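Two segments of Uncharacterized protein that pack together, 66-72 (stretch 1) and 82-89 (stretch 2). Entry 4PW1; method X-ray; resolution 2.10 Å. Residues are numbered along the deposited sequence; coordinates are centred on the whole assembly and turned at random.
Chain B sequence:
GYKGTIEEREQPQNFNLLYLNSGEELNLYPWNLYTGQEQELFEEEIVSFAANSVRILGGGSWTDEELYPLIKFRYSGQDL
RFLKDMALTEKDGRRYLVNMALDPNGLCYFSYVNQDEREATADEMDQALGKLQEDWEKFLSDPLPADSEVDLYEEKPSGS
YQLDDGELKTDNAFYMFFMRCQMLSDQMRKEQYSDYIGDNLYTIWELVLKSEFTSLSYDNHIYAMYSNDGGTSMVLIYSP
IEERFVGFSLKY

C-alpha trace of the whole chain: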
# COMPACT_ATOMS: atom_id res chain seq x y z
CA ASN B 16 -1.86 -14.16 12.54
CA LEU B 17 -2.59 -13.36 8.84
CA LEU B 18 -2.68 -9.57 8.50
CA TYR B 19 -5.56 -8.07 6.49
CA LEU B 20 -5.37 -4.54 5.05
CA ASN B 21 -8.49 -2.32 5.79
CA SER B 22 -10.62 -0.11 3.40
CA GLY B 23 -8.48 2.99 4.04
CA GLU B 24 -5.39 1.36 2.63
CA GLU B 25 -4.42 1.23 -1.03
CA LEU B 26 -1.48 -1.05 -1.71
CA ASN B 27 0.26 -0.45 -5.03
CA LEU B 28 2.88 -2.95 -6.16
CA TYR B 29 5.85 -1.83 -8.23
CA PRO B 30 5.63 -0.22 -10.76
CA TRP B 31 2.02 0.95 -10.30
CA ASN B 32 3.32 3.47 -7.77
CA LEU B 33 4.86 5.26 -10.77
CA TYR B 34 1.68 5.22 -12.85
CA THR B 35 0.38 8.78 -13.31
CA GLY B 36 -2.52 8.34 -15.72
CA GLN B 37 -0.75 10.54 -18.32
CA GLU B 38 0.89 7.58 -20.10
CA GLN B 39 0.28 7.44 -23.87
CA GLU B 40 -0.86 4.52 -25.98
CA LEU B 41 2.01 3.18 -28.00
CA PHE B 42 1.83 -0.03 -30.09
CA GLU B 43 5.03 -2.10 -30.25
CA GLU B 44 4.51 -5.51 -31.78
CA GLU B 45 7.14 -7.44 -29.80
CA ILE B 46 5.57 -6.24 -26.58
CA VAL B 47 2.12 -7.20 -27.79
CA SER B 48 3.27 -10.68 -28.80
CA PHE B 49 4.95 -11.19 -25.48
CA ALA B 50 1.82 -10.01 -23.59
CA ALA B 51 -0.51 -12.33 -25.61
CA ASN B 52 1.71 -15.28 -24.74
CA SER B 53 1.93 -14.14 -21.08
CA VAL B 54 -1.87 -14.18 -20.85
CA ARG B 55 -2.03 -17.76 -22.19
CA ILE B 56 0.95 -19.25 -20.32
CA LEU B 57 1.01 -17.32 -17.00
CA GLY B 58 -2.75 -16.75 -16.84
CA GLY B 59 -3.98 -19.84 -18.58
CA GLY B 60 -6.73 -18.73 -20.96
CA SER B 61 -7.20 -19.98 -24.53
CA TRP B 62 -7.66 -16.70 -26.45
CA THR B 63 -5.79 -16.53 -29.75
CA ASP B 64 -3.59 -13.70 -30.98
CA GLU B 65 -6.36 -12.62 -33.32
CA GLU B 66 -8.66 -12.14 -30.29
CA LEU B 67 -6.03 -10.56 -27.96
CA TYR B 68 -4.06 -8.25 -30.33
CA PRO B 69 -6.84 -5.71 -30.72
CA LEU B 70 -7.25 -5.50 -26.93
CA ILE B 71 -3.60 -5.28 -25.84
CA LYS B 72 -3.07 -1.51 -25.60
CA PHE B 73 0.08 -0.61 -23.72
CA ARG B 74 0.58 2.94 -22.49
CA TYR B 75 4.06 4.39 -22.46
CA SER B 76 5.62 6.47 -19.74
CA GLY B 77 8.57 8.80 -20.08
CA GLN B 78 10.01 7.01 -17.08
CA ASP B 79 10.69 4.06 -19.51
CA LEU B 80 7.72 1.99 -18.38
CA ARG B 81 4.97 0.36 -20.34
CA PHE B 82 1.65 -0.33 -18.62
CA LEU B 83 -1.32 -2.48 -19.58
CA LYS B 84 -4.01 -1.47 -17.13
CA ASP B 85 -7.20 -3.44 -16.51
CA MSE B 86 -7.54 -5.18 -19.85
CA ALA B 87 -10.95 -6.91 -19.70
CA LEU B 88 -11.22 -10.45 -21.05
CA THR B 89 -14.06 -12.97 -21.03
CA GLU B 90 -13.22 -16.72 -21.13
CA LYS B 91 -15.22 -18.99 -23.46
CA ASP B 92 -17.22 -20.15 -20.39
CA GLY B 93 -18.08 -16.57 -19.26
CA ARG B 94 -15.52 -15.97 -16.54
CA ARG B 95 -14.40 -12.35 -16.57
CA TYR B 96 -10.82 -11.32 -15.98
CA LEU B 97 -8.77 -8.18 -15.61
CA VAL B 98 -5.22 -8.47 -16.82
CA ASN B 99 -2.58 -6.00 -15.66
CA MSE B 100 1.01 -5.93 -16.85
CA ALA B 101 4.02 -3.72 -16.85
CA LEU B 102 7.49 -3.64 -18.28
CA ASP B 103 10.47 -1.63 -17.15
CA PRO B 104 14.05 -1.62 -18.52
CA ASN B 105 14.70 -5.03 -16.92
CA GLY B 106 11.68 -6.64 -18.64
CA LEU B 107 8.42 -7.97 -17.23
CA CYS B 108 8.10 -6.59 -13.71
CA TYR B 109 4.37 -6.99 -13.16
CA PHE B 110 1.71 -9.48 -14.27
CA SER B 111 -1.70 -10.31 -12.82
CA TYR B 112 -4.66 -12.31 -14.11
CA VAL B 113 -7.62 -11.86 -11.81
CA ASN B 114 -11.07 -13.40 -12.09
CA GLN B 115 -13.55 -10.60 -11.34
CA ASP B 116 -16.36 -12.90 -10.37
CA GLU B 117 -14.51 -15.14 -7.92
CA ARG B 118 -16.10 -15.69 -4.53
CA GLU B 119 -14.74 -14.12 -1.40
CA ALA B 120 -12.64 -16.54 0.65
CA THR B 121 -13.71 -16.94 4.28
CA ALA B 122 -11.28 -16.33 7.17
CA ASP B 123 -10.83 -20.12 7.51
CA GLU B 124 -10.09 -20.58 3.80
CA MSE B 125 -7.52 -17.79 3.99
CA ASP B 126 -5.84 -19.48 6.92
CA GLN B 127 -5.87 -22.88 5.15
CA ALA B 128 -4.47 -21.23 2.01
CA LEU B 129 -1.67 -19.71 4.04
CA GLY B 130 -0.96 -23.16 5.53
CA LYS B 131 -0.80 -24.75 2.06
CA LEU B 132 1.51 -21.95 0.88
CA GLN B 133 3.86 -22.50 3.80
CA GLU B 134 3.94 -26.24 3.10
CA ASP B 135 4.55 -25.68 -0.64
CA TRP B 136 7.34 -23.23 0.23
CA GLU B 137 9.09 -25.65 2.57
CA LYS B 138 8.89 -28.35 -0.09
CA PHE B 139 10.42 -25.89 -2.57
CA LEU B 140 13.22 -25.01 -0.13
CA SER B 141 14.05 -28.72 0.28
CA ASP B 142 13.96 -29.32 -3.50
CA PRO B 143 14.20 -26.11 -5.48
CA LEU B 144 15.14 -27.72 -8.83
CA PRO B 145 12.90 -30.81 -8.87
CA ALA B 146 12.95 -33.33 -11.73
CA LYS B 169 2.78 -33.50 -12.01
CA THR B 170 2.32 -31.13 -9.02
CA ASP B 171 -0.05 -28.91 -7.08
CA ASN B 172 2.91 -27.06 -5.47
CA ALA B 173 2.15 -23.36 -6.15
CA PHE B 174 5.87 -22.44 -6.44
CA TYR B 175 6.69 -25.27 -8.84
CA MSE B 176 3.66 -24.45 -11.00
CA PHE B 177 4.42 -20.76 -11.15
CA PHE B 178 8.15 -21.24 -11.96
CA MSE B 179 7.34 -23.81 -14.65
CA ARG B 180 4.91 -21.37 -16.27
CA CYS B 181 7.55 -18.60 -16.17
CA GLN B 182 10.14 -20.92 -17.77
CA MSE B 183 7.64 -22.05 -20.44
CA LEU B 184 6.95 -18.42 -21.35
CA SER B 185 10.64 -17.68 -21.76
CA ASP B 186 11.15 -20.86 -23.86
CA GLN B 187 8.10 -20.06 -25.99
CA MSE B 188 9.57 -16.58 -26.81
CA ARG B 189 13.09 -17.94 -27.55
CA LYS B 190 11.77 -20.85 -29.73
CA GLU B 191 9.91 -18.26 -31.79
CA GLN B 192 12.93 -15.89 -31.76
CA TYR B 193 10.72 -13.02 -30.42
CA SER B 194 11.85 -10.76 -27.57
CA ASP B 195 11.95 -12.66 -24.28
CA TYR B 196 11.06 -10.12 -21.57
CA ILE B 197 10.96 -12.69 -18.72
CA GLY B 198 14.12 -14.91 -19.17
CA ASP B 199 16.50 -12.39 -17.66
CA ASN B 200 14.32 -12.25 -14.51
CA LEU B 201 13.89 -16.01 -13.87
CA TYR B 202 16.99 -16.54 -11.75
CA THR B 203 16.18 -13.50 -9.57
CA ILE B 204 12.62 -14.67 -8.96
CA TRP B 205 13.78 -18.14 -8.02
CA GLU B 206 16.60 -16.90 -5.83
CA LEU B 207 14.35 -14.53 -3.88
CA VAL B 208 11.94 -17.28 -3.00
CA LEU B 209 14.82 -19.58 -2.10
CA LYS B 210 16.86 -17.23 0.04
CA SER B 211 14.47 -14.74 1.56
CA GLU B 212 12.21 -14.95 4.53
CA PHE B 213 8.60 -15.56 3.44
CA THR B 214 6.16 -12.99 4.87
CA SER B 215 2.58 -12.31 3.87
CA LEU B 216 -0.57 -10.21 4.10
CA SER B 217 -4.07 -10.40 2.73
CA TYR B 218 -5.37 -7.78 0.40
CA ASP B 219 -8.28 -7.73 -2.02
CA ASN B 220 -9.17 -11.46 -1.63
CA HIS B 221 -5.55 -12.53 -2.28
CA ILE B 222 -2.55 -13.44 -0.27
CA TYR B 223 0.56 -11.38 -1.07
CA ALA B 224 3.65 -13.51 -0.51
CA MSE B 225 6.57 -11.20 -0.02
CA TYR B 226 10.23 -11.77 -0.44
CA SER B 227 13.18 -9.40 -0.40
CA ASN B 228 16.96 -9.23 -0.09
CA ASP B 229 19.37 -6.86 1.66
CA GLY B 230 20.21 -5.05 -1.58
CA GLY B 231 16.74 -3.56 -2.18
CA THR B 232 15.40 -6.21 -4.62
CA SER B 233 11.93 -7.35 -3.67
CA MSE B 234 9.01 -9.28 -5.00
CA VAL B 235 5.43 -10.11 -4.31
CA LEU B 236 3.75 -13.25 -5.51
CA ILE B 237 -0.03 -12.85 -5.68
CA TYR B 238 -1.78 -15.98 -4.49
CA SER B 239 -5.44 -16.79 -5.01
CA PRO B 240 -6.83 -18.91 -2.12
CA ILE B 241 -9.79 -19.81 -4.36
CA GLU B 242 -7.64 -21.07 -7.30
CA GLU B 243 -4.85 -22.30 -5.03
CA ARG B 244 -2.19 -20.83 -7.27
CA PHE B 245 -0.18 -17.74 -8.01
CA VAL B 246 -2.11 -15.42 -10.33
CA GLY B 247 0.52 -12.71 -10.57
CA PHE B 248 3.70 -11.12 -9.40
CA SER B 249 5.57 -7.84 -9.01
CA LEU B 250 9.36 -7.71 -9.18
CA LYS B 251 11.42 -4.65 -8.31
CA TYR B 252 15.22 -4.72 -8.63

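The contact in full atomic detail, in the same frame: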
# COMPACT_ATOMS: atom_id res chain seq x y z
N GLU B 66 -7.75 -12.72 -31.31
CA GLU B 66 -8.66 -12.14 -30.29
C GLU B 66 -7.95 -11.15 -29.34
O GLU B 66 -8.51 -10.14 -28.95
CB GLU B 66 -9.30 -13.26 -29.46
CG GLU B 66 -9.99 -14.35 -30.27
CD GLU B 66 -10.44 -15.60 -29.49
OE1 GLU B 66 -9.66 -16.35 -28.86
OE2 GLU B 66 -11.64 -15.88 -29.54
N LEU B 67 -6.71 -11.43 -28.95
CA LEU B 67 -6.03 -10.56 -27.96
C LEU B 67 -5.41 -9.29 -28.56
O LEU B 67 -5.41 -8.26 -27.91
CB LEU B 67 -4.93 -11.33 -27.24
CG LEU B 67 -5.47 -12.49 -26.39
CD1 LEU B 67 -4.30 -13.24 -25.78
CD2 LEU B 67 -6.45 -11.96 -25.32
N TYR B 68 -4.83 -9.38 -29.76
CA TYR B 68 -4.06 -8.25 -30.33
C TYR B 68 -4.83 -6.94 -30.33
O TYR B 68 -4.34 -5.95 -29.83
CB TYR B 68 -3.54 -8.57 -31.74
CG TYR B 68 -2.13 -9.12 -31.76
CD1 TYR B 68 -1.77 -10.20 -30.95
CD2 TYR B 68 -1.18 -8.56 -32.58
CE1 TYR B 68 -0.50 -10.72 -30.95
CE2 TYR B 68 0.11 -9.08 -32.61
CZ TYR B 68 0.44 -10.15 -31.82
OH TYR B 68 1.70 -10.62 -31.83
N PRO B 69 -6.09 -6.95 -30.77
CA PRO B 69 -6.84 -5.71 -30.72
C PRO B 69 -7.08 -5.15 -29.33
O PRO B 69 -7.39 -3.98 -29.21
CB PRO B 69 -8.19 -6.07 -31.36
CG PRO B 69 -7.93 -7.31 -32.18
CD PRO B 69 -6.86 -8.04 -31.42
N LEU B 70 -6.94 -5.96 -28.28
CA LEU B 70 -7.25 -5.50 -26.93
C LEU B 70 -6.00 -5.13 -26.12
O LEU B 70 -6.08 -4.48 -25.09
CB LEU B 70 -8.00 -6.60 -26.17
CG LEU B 70 -9.29 -7.10 -26.83
CD1 LEU B 70 -9.90 -8.20 -26.00
CD2 LEU B 70 -10.28 -5.95 -26.97
N ILE B 71 -4.83 -5.59 -26.57
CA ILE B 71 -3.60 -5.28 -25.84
C ILE B 71 -3.08 -3.88 -26.19
O ILE B 71 -2.31 -3.71 -27.12
CB ILE B 71 -2.54 -6.34 -26.14
CG1 ILE B 71 -3.06 -7.70 -25.63
CG2 ILE B 71 -1.23 -6.01 -25.46
CD1 ILE B 71 -2.21 -8.88 -26.10
N LYS B 72 -3.44 -2.90 -25.38
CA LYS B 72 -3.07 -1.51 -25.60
C LYS B 72 -2.20 -0.94 -24.49
O LYS B 72 -2.68 -0.33 -23.49
CB LYS B 72 -4.34 -0.69 -25.78
CG LYS B 72 -5.10 -1.07 -27.05
CD LYS B 72 -6.19 -0.05 -27.34
CE LYS B 72 -7.44 -0.37 -26.55
NZ LYS B 72 -8.17 -1.54 -27.12
N PHE B 82 2.72 0.19 -19.43
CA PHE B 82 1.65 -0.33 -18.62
C PHE B 82 0.50 -0.82 -19.47
O PHE B 82 0.02 -0.11 -20.35
CB PHE B 82 1.08 0.76 -17.73
CG PHE B 82 2.02 1.33 -16.72
CD1 PHE B 82 2.12 0.78 -15.46
CD2 PHE B 82 2.76 2.48 -17.00
CE1 PHE B 82 2.94 1.34 -14.52
CE2 PHE B 82 3.56 3.06 -16.04
CZ PHE B 82 3.66 2.48 -14.81
N LEU B 83 -0.01 -2.00 -19.12
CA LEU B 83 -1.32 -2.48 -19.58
C LEU B 83 -2.22 -2.55 -18.38
O LEU B 83 -2.04 -3.42 -17.50
CB LEU B 83 -1.14 -3.85 -20.17
CG LEU B 83 -2.41 -4.47 -20.71
CD1 LEU B 83 -2.83 -3.75 -21.97
CD2 LEU B 83 -2.16 -5.95 -21.00
N LYS B 84 -3.17 -1.64 -18.30
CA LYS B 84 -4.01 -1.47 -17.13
C LYS B 84 -5.42 -1.98 -17.37
O LYS B 84 -6.12 -1.51 -18.24
CB LYS B 84 -4.11 -0.01 -16.73
CG LYS B 84 -4.71 0.20 -15.32
CD LYS B 84 -4.98 1.69 -15.13
CE LYS B 84 -5.15 2.08 -13.68
NZ LYS B 84 -6.30 1.39 -13.10
N ASP B 85 -5.83 -2.93 -16.53
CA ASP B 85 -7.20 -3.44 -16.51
C ASP B 85 -7.73 -3.80 -17.89
O ASP B 85 -8.83 -3.42 -18.25
CB ASP B 85 -8.12 -2.47 -15.77
CG ASP B 85 -7.83 -2.40 -14.29
OD1 ASP B 85 -7.31 -3.37 -13.69
OD2 ASP B 85 -8.16 -1.33 -13.69
N MSE B 86 -6.99 -4.62 -18.64
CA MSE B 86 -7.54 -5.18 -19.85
C MSE B 86 -8.59 -6.23 -19.48
O MSE B 86 -8.30 -7.19 -18.74
CB MSE B 86 -6.45 -5.80 -20.74
CG MSE B 86 -7.03 -6.38 -21.98
SE MSE B 86 -5.60 -7.15 -23.09
CE MSE B 86 -4.95 -8.61 -22.04
N ALA B 87 -9.80 -6.07 -20.03
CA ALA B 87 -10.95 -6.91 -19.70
C ALA B 87 -11.04 -8.04 -20.67
O ALA B 87 -11.05 -7.82 -21.87
CB ALA B 87 -12.28 -6.09 -19.73
N LEU B 88 -11.04 -9.28 -20.19
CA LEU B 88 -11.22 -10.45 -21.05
C LEU B 88 -12.35 -11.32 -20.51
O LEU B 88 -12.53 -11.42 -19.29
CB LEU B 88 -9.94 -11.32 -21.06
CG LEU B 88 -8.68 -10.68 -21.59
CD1 LEU B 88 -7.54 -11.68 -21.47
CD2 LEU B 88 -8.82 -10.27 -23.05
N THR B 89 -13.05 -12.01 -21.40
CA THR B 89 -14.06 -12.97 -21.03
C THR B 89 -13.67 -14.34 -21.59
O THR B 89 -13.48 -14.48 -22.76
CB THR B 89 -15.44 -12.54 -21.54
OG1 THR B 89 -15.79 -11.30 -20.93
CG2 THR B 89 -16.51 -13.54 -21.16
O HOH W 1 -3.29 0.17 -20.62

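The contact is small, burying 313 Å² over both sides, and no direct hydrogen bond crosses it; apolar side chains and one water account for the association. Met86, a selenomethionine, has the most surface covered (56 Å²). Its CA-to-CB bond points toward stretch 1, and chi1 and chi2, both t, extend the chain so that SE lies 3.6 Å from Ile71 CG1, 3.9 Å from Leu70 CB and 3.4 Å from Leu70 O. A long, unbranched, polarizable side chain suits this buried site, where it meets both carbon and a backbone carbonyl.

The CA-to-CB bond of Leu70 (52 Å²) also points toward stretch 2. In its m,t rotamer it brings CD1 to 3.8 Å from Leu88 CD2, and that same Leu88 methyl lies 3.7 Å from Leu67 CD2, so one methyl touches two leucines. Leucine's branched end suits this packing; Leu67 and Leu88 are buried, though Leu70 itself remains exposed. The backbone at Leu70 is held by Leu70 N donating to Leu67 O at 2.8 Å.

Leu83 (46 Å²), buried like Ile71, leaves its backbone sideways, yet its t,p rotamer carries CD1 to 3.6 Å from Lys72 N and 4.2 Å from Ile71 CA, an apolar methyl packing against main chain.

Beyond these apolar contacts, water 1 supplies the polar link: its oxygen donates to Lys72 O (3.0 Å) and, weakly, to Phe82 O (3.3 Å), while accepting from Lys84 N (2.9 Å).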